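Local coordinates for flower-specific gamma-thionin-like protein/acidic protein (Solanum lycopersicum, PDB 4UJ0), which probably acts as a secreted antimicrobial defensin that binds phosphatidylinositol 4,5-bisphosphate as a dimer and lyses cells, at residues Ser20-Arg23 / Lys24-Lys28. Sequence-based numbering, arbitrary orientation.
Sequences SSCR and KYCIK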
loop_
_atom_site.group_PDB
_atom_site.type_symbol
_atom_site.label_atom_id
_atom_site.label_comp_id
_atom_site.label_asym_id
_atom_site.label_seq_id
_atom_site.Cartn_x
_atom_site.Cartn_y
_atom_site.Cartn_z
ATOM N N SER A 20 -0.098 6.637 -5.738
ATOM C CA SER A 20 1.310 7.034 -5.762
ATOM C C SER A 20 1.823 7.372 -4.369
ATOM O O SER A 20 2.975 7.088 -4.038
ATOM C CB SER A 20 1.541 8.214 -6.723
ATOM O OG SER A 20 0.644 9.284 -6.471
ATOM N N SER A 21 0.963 7.959 -3.550
ATOM C CA SER A 21 1.321 8.328 -2.186
ATOM C C SER A 21 1.445 7.063 -1.327
ATOM O O SER A 21 2.413 6.881 -0.595
ATOM C CB SER A 21 0.263 9.269 -1.629
ATOM O OG SER A 21 0.511 9.567 -0.271
ATOM N N CYS A 22 0.456 6.188 -1.436
ATOM C CA CYS A 22 0.474 4.908 -0.735
ATOM C C CYS A 22 1.755 4.126 -1.095
ATOM O O CYS A 22 2.444 3.575 -0.229
ATOM C CB CYS A 22 -0.773 4.105 -1.133
ATOM S SG CYS A 22 -0.834 2.391 -0.543
ATOM N N ARG A 23 2.048 4.048 -2.380
ATOM C CA ARG A 23 3.219 3.319 -2.847
ATOM C C ARG A 23 4.480 3.815 -2.116
ATOM O O ARG A 23 5.323 3.008 -1.696
ATOM C CB ARG A 23 3.361 3.489 -4.357
ATOM C CG ARG A 23 4.491 2.704 -4.997
ATOM C CD ARG A 23 4.589 3.011 -6.477
ATOM N NE ARG A 23 3.268 3.043 -7.110
ATOM C CZ ARG A 23 2.825 4.013 -7.914
ATOM N NH1 ARG A 23 3.584 5.064 -8.219
ATOM N NH2 ARG A 23 1.602 3.931 -8.430
ATOM N N LYS A 24 4.604 5.135 -1.954
ATOM C CA LYS A 24 5.796 5.712 -1.348
ATOM C C LYS A 24 5.939 5.255 0.098
ATOM O O LYS A 24 7.011 4.825 0.515
ATOM C CB LYS A 24 5.742 7.243 -1.390
ATOM C CG LYS A 24 7.042 7.897 -0.940
ATOM C CD LYS A 24 6.939 9.422 -0.868
ATOM C CE LYS A 24 5.890 9.862 0.141
ATOM N NZ LYS A 24 6.100 9.268 1.501
ATOM N N TYR A 25 4.853 5.351 0.856
ATOM C CA TYR A 25 4.849 4.869 2.237
ATOM C C TYR A 25 5.179 3.373 2.287
ATOM O O TYR A 25 5.978 2.925 3.115
ATOM C CB TYR A 25 3.492 5.130 2.914
ATOM C CG TYR A 25 3.275 6.561 3.372
ATOM C CD1 TYR A 25 2.707 7.507 2.522
ATOM C CD2 TYR A 25 3.636 6.962 4.641
ATOM C CE1 TYR A 25 2.516 8.795 2.925
ATOM C CE2 TYR A 25 3.429 8.252 5.068
ATOM C CZ TYR A 25 2.870 9.170 4.201
ATOM O OH TYR A 25 2.678 10.462 4.590
ATOM N N CYS A 26 4.577 2.598 1.395
ATOM C CA CYS A 26 4.768 1.152 1.429
ATOM C C CYS A 26 6.201 0.737 1.149
ATOM O O CYS A 26 6.746 -0.171 1.795
ATOM C CB CYS A 26 3.802 0.467 0.470
ATOM S SG CYS A 26 2.137 0.567 1.033
ATOM N N ILE A 27 6.858 1.426 0.221
ATOM C CA ILE A 27 8.242 1.097 -0.073
ATOM C C ILE A 27 9.132 1.382 1.131
ATOM O O ILE A 27 10.090 0.626 1.398
ATOM C CB ILE A 27 8.710 1.834 -1.336
ATOM C CG1 ILE A 27 8.010 1.196 -2.536
ATOM C CG2 ILE A 27 10.243 1.765 -1.502
ATOM C CD1 ILE A 27 8.097 2.014 -3.819
ATOM N N LYS A 28 8.800 2.429 1.887
ATOM C CA LYS A 28 9.561 2.760 3.084
ATOM C C LYS A 28 9.343 1.684 4.153
ATOM O O LYS A 28 10.198 1.473 5.015
ATOM C CB LYS A 28 9.185 4.145 3.620
ATOM C CG LYS A 28 9.579 5.287 2.706
ATOM C CD LYS A 28 9.358 6.646 3.379
ATOM C CE LYS A 28 9.909 7.780 2.521
ATOM N NZ LYS A 28 9.704 9.114 3.170
#
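C22 and C26, one helical turn apart, set their sulfurs 3.8 Å from each other, SG to SG, on the same side of the helix without being bonded to one another. Their first torsions differ: C22 holds SG anti to its backbone N (chi1 172°), whereas in C26 it stands beside the backbone N (chi1 -70°), which draws C26 SG back to within 3.3 Å of C22 O. That oxygen also accepts the helical bond from C26 N (2.9 Å). On the next face, the Y25 ring turns an edge to the preceding turn: its CD1 lies 3.2 Å from S21 O, in the plane of the ring, while CE1 rests 3.9 Å from S21 OG. A small serine suits this place, since a broad ring packs alongside it. S21 O takes the helical bond from Y25 N and a weak one from K24 N. The spacing of the two cysteines is the CXXXC half of the cysteine-stabilised alpha-beta motif of plant defensins: C22 is bonded to C43 and C26 to C45, so two disulfides tie helix 19-28 to strand 43-48 of the antiparallel sheet, and the short cysteine side chains suit a helix held close to the strand. Farther round the helix, R23 and I27 run side by side, R23 CG 3.9 Å from I27 CD1, the aliphatic part of the arginine offering the isoleucine an apolar neighbour. The exposed R23 chain then bends at chi3 (-43°), bringing its guanidinium back with one face over S20 CA. The K24 chain curls back, and NZ sits 3.9 Å above the plane of the Y25 ring, toward its rim. Outside the helix, F12 meets the tyrosine edge-to-face, and T11 and P13 of the same loop touch it, which probably helps hold the ring.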